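AlgX/AlgJ SGNH hydrolase-like domain-containing protein (Eubacterium siraeum, PDB 4NZK) is of unknown function but belongs to the DHHW family of the SGNH hydrolase clan, and so may be a hydrolase-like protein related to AlgX and AlgJ. Local coordinates at residues Phe220-Tyr233 and Phe247-Tyr260. Sequence-based numbering, arbitrary orientation.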
loop_
_atom_site.group_PDB
_atom_site.type_symbol
_atom_site.label_atom_id
_atom_site.label_comp_id
_atom_site.label_asym_id
_atom_site.label_seq_id
_atom_site.Cartn_x
_atom_site.Cartn_y
_atom_site.Cartn_z
ATOM N N PHE A 220 13.424 -10.255 1.298
ATOM C CA PHE A 220 12.378 -9.610 0.563
ATOM C C PHE A 220 12.072 -10.382 -0.703
ATOM O O PHE A 220 12.896 -10.457 -1.606
ATOM C CB PHE A 220 12.847 -8.205 0.228
ATOM C CG PHE A 220 11.813 -7.342 -0.406
ATOM C CD1 PHE A 220 10.903 -6.638 0.374
ATOM C CD2 PHE A 220 11.780 -7.190 -1.777
ATOM C CE1 PHE A 220 9.963 -5.779 -0.232
ATOM C CE2 PHE A 220 10.871 -6.342 -2.386
ATOM C CZ PHE A 220 9.955 -5.642 -1.619
ATOM N N THR A 221 10.845 -10.886 -0.801
ATOM C CA THR A 221 10.442 -11.680 -1.953
ATOM C C THR A 221 9.375 -10.949 -2.703
ATOM O O THR A 221 8.366 -10.528 -2.104
ATOM C CB THR A 221 9.915 -13.043 -1.496
ATOM O OG1 THR A 221 10.926 -13.684 -0.704
ATOM C CG2 THR A 221 9.539 -13.899 -2.694
ATOM N N TYR A 222 9.577 -10.793 -4.009
ATOM C CA TYR A 222 8.583 -10.134 -4.857
ATOM C C TYR A 222 8.287 -10.970 -6.092
ATOM O O TYR A 222 8.895 -12.030 -6.298
ATOM C CB TYR A 222 8.987 -8.711 -5.204
ATOM C CG TYR A 222 10.180 -8.544 -6.129
ATOM C CD1 TYR A 222 11.475 -8.598 -5.638
ATOM C CD2 TYR A 222 9.987 -8.270 -7.480
ATOM C CE1 TYR A 222 12.558 -8.402 -6.479
ATOM C CE2 TYR A 222 11.047 -8.059 -8.332
ATOM C CZ TYR A 222 12.347 -8.123 -7.827
ATOM O OH TYR A 222 13.451 -7.922 -8.659
ATOM N N TYR A 223 7.312 -10.531 -6.864
ATOM C CA TYR A 223 6.696 -11.370 -7.873
ATOM C C TYR A 223 6.369 -10.579 -9.121
ATOM O O TYR A 223 5.735 -9.514 -9.055
ATOM C CB TYR A 223 5.372 -11.998 -7.325
ATOM C CG TYR A 223 5.514 -12.574 -5.939
ATOM C CD1 TYR A 223 5.978 -13.859 -5.714
ATOM C CD2 TYR A 223 5.226 -11.780 -4.830
ATOM C CE1 TYR A 223 6.130 -14.345 -4.413
ATOM C CE2 TYR A 223 5.352 -12.254 -3.545
ATOM C CZ TYR A 223 5.814 -13.504 -3.325
ATOM O OH TYR A 223 5.956 -13.896 -2.012
ATOM N N ILE A 224 6.783 -11.106 -10.266
ATOM C CA ILE A 224 6.539 -10.424 -11.529
ATOM C C ILE A 224 5.398 -11.141 -12.245
ATOM O O ILE A 224 5.451 -12.359 -12.473
ATOM C CB ILE A 224 7.841 -10.471 -12.384
ATOM C CG1 ILE A 224 9.013 -9.798 -11.636
ATOM C CG2 ILE A 224 7.613 -9.808 -13.742
ATOM C CD1 ILE A 224 10.330 -9.970 -12.333
ATOM N N PRO A 225 4.372 -10.393 -12.646
ATOM C CA PRO A 225 3.209 -11.057 -13.223
ATOM C C PRO A 225 3.454 -11.566 -14.625
ATOM O O PRO A 225 4.372 -11.120 -15.309
ATOM C CB PRO A 225 2.149 -9.938 -13.244
ATOM C CG PRO A 225 2.939 -8.654 -13.339
ATOM C CD PRO A 225 4.206 -8.930 -12.533
ATOM N N SER A 226 2.572 -12.460 -15.047
ATOM C CA SER A 226 2.683 -13.126 -16.348
ATOM C C SER A 226 2.130 -12.313 -17.523
ATOM O O SER A 226 2.535 -12.520 -18.648
ATOM C CB SER A 226 1.997 -14.508 -16.278
ATOM O OG SER A 226 0.583 -14.382 -16.118
ATOM N N THR A 227 1.221 -11.380 -17.253
ATOM C CA THR A 227 0.618 -10.571 -18.298
ATOM C C THR A 227 1.571 -9.501 -18.791
ATOM O O THR A 227 2.224 -8.812 -17.993
ATOM C CB THR A 227 -0.717 -9.964 -17.796
ATOM O OG1 THR A 227 -1.606 -11.020 -17.407
ATOM C CG2 THR A 227 -1.415 -9.092 -18.875
ATOM N N ASP A 228 1.659 -9.349 -20.116
ATOM C CA ASP A 228 2.525 -8.331 -20.685
ATOM C C ASP A 228 1.955 -6.939 -20.392
ATOM O O ASP A 228 0.741 -6.752 -20.298
ATOM C CB ASP A 228 2.721 -8.552 -22.196
ATOM C CG ASP A 228 3.811 -7.669 -22.781
ATOM O OD1 ASP A 228 4.815 -7.427 -22.081
ATOM O OD2 ASP A 228 3.677 -7.231 -23.943
ATOM N N TYR A 229 2.852 -5.981 -20.210
ATOM C CA TYR A 229 2.445 -4.591 -19.946
ATOM C C TYR A 229 3.587 -3.631 -20.348
ATOM O O TYR A 229 4.738 -4.049 -20.593
ATOM C CB TYR A 229 2.113 -4.391 -18.430
ATOM C CG TYR A 229 3.374 -4.350 -17.576
ATOM C CD1 TYR A 229 3.961 -5.507 -17.098
ATOM C CD2 TYR A 229 4.025 -3.155 -17.343
ATOM C CE1 TYR A 229 5.136 -5.472 -16.359
ATOM C CE2 TYR A 229 5.218 -3.097 -16.623
ATOM C CZ TYR A 229 5.778 -4.255 -16.120
ATOM O OH TYR A 229 6.981 -4.197 -15.443
ATOM N N THR A 230 3.229 -2.349 -20.448
ATOM C CA THR A 230 4.177 -1.261 -20.653
ATOM C C THR A 230 3.833 -0.138 -19.675
ATOM O O THR A 230 2.674 0.244 -19.577
ATOM C CB THR A 230 4.111 -0.661 -22.066
ATOM O OG1 THR A 230 3.986 -1.701 -23.047
ATOM C CG2 THR A 230 5.343 0.184 -22.311
ATOM N N ALA A 231 4.817 0.332 -18.926
ATOM C CA ALA A 231 4.624 1.452 -18.012
ATOM C C ALA A 231 5.226 2.706 -18.612
ATOM O O ALA A 231 6.293 2.638 -19.246
ATOM C CB ALA A 231 5.230 1.156 -16.660
ATOM N N THR A 232 4.565 3.840 -18.384
ATOM C CA THR A 232 5.055 5.165 -18.787
ATOM C C THR A 232 5.111 6.018 -17.524
ATOM O O THR A 232 4.131 6.088 -16.748
ATOM C CB THR A 232 4.162 5.784 -19.865
ATOM O OG1 THR A 232 4.113 4.882 -20.988
ATOM C CG2 THR A 232 4.705 7.143 -20.321
ATOM N N TYR A 233 6.258 6.660 -17.320
ATOM C CA TYR A 233 6.503 7.488 -16.156
ATOM C C TYR A 233 6.229 8.973 -16.442
ATOM O O TYR A 233 6.657 9.518 -17.463
ATOM C CB TYR A 233 7.925 7.267 -15.654
ATOM C CG TYR A 233 8.101 5.933 -14.980
ATOM C CD1 TYR A 233 8.361 4.787 -15.712
ATOM C CD2 TYR A 233 8.049 5.814 -13.593
ATOM C CE1 TYR A 233 8.486 3.554 -15.090
ATOM C CE2 TYR A 233 8.198 4.609 -12.968
ATOM C CZ TYR A 233 8.417 3.471 -13.714
ATOM O OH TYR A 233 8.551 2.261 -13.084
ATOM N N PHE A 247 12.204 3.839 -20.436
ATOM C CA PHE A 247 12.070 2.922 -19.344
ATOM C C PHE A 247 10.601 2.563 -19.122
ATOM O O PHE A 247 9.778 3.439 -18.879
ATOM C CB PHE A 247 12.681 3.500 -18.078
ATOM C CG PHE A 247 12.696 2.517 -16.959
ATOM C CD1 PHE A 247 13.555 1.432 -17.005
ATOM C CD2 PHE A 247 11.832 2.636 -15.895
ATOM C CE1 PHE A 247 13.563 0.492 -15.998
ATOM C CE2 PHE A 247 11.836 1.696 -14.880
ATOM C CZ PHE A 247 12.706 0.625 -14.926
ATOM N N HIS A 248 10.281 1.274 -19.210
ATOM C CA HIS A 248 8.876 0.862 -19.241
ATOM C C HIS A 248 8.502 -0.287 -18.315
ATOM O O HIS A 248 7.417 -0.837 -18.445
ATOM C CB HIS A 248 8.468 0.543 -20.692
ATOM C CG HIS A 248 8.606 1.711 -21.612
ATOM N ND1 HIS A 248 7.842 2.851 -21.486
ATOM C CD2 HIS A 248 9.446 1.931 -22.648
ATOM C CE1 HIS A 248 8.205 3.726 -22.407
ATOM N NE2 HIS A 248 9.175 3.189 -23.129
ATOM N N SER A 249 9.351 -0.591 -17.352
ATOM C CA SER A 249 9.061 -1.597 -16.334
ATOM C C SER A 249 8.606 -0.909 -15.060
ATOM O O SER A 249 8.941 0.245 -14.811
ATOM C CB SER A 249 10.317 -2.412 -16.006
ATOM O OG SER A 249 10.047 -3.386 -15.012
ATOM N N ILE A 250 7.797 -1.613 -14.267
ATOM C CA ILE A 250 7.488 -1.132 -12.914
ATOM C C ILE A 250 8.497 -1.625 -11.895
ATOM O O ILE A 250 8.380 -1.287 -10.731
ATOM C CB ILE A 250 6.059 -1.473 -12.429
ATOM C CG1 ILE A 250 5.891 -2.979 -12.326
ATOM C CG2 ILE A 250 5.035 -0.780 -13.305
ATOM C CD1 ILE A 250 4.576 -3.332 -11.668
ATOM N N PHE A 251 9.440 -2.478 -12.294
ATOM C CA PHE A 251 10.456 -3.009 -11.382
ATOM C C PHE A 251 11.760 -2.318 -11.653
ATOM O O PHE A 251 12.287 -2.408 -12.767
ATOM C CB PHE A 251 10.593 -4.545 -11.518
ATOM C CG PHE A 251 9.291 -5.261 -11.307
ATOM C CD1 PHE A 251 8.845 -5.562 -10.033
ATOM C CD2 PHE A 251 8.491 -5.595 -12.380
ATOM C CE1 PHE A 251 7.608 -6.191 -9.830
ATOM C CE2 PHE A 251 7.255 -6.193 -12.195
ATOM C CZ PHE A 251 6.817 -6.515 -10.903
ATOM N N VAL A 252 12.280 -1.653 -10.617
ATOM C CA VAL A 252 13.463 -0.845 -10.718
ATOM C C VAL A 252 14.566 -1.477 -9.888
ATOM O O VAL A 252 14.377 -1.767 -8.712
ATOM C CB VAL A 252 13.149 0.579 -10.218
ATOM C CG1 VAL A 252 14.362 1.500 -10.330
ATOM C CG2 VAL A 252 12.038 1.180 -11.062
ATOM N N ASP A 253 15.741 -1.634 -10.468
ATOM C CA ASP A 253 16.881 -2.213 -9.717
ATOM C C ASP A 253 17.303 -1.303 -8.564
ATOM O O ASP A 253 17.330 -0.070 -8.706
ATOM C CB ASP A 253 18.071 -2.463 -10.630
ATOM C CG ASP A 253 17.826 -3.602 -11.615
ATOM O OD1 ASP A 253 16.918 -4.436 -11.374
ATOM O OD2 ASP A 253 18.554 -3.668 -12.629
ATOM N N GLN A 254 17.538 -1.928 -7.419
ATOM C CA GLN A 254 17.906 -1.235 -6.209
ATOM C C GLN A 254 18.948 -1.989 -5.429
ATOM O O GLN A 254 19.004 -3.228 -5.493
ATOM C CB GLN A 254 16.713 -1.150 -5.261
ATOM C CG GLN A 254 15.513 -0.407 -5.782
ATOM C CD GLN A 254 15.720 1.067 -5.917
ATOM O OE1 GLN A 254 16.629 1.622 -5.320
ATOM N NE2 GLN A 254 14.881 1.715 -6.714
ATOM N N PRO A 255 19.723 -1.251 -4.616
ATOM C CA PRO A 255 20.533 -1.980 -3.655
ATOM C C PRO A 255 19.588 -2.659 -2.634
ATOM O O PRO A 255 18.397 -2.314 -2.570
ATOM C CB PRO A 255 21.370 -0.874 -3.000
ATOM C CG PRO A 255 20.555 0.377 -3.142
ATOM C CD PRO A 255 19.754 0.214 -4.409
ATOM N N ALA A 256 20.102 -3.598 -1.849
ATOM C CA ALA A 256 19.301 -4.333 -0.848
ATOM C C ALA A 256 18.527 -3.400 0.095
ATOM O O ALA A 256 17.360 -3.644 0.380
ATOM C CB ALA A 256 20.169 -5.311 -0.057
ATOM N N SER A 257 19.163 -2.325 0.567
ATOM C CA SER A 257 18.472 -1.354 1.447
ATOM C C SER A 257 17.239 -0.691 0.777
ATOM O O SER A 257 16.289 -0.241 1.448
ATOM C CB SER A 257 19.458 -0.274 1.906
ATOM O OG SER A 257 19.962 0.451 0.786
ATOM N N GLY A 258 17.269 -0.607 -0.546
ATOM C CA GLY A 258 16.194 -0.013 -1.298
ATOM C C GLY A 258 15.169 -1.007 -1.823
ATOM O O GLY A 258 14.399 -0.671 -2.715
ATOM N N ALA A 259 15.120 -2.209 -1.242
ATOM C CA ALA A 259 14.272 -3.255 -1.783
ATOM C C ALA A 259 12.851 -2.818 -2.025
ATOM O O ALA A 259 12.243 -3.187 -3.045
ATOM C CB ALA A 259 14.274 -4.484 -0.894
ATOM N N TYR A 260 12.265 -2.092 -1.080
ATOM C CA TYR A 260 10.848 -1.711 -1.261
ATOM C C TYR A 260 10.650 -0.755 -2.431
ATOM O O TYR A 260 9.590 -0.741 -3.061
ATOM C CB TYR A 260 10.220 -1.157 0.027
ATOM C CG TYR A 260 8.707 -1.121 -0.028
ATOM C CD1 TYR A 260 7.972 -2.271 0.197
ATOM C CD2 TYR A 260 8.003 0.058 -0.369
ATOM C CE1 TYR A 260 6.575 -2.266 0.132
ATOM C CE2 TYR A 260 6.611 0.071 -0.437
ATOM C CZ TYR A 260 5.908 -1.111 -0.184
ATOM O OH TYR A 260 4.532 -1.107 -0.239
HETATM O O HOH W 1 8.442 5.937 -19.148
#
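The Phe251 ring packs against Tyr222, Ile224 and Pro225, where strand 218-224 ends and the turn into strand 229-234 begins. Ile224 CG1 lies over one face of the Phe251 ring, 4.1 Å from its centroid, and CG1 of Ile250, the residue before Phe251, over the opposite face, while Pro225 CD meets the edge. The Tyr222 ring runs nearly parallel to that of Phe251 (26°) but is slid aside, barely overlapping. Tyr229, its ring folded back over its own backbone (chi1 74°), brings OH within 3.0 Å of Ile250 N, whose N-H points almost straight at it (168°). Tyr233 OH donates to Ser249 O at 2.7 Å, in the carbonyl plane and on a lone pair, and its ring lies obliquely against Phe247. A phenylalanine in place of Tyr233 would probably leave Ser249 O without this donor and the loop less firmly tied. His248 grips Ala231 twice: Ala231 N-H reaches His248 O, and Ala231 O accepts from ND1 (2.7 Å), nearly in the imidazole plane. Ala259 CB sits over a face of Phe220. Loop 247-260 packs against outermost strand 229-234 of the mixed sheet, Ile250 also touching Ile273 of adjoining strand 270-275, and reaches strand 218-224, which pairs with strand 192-199.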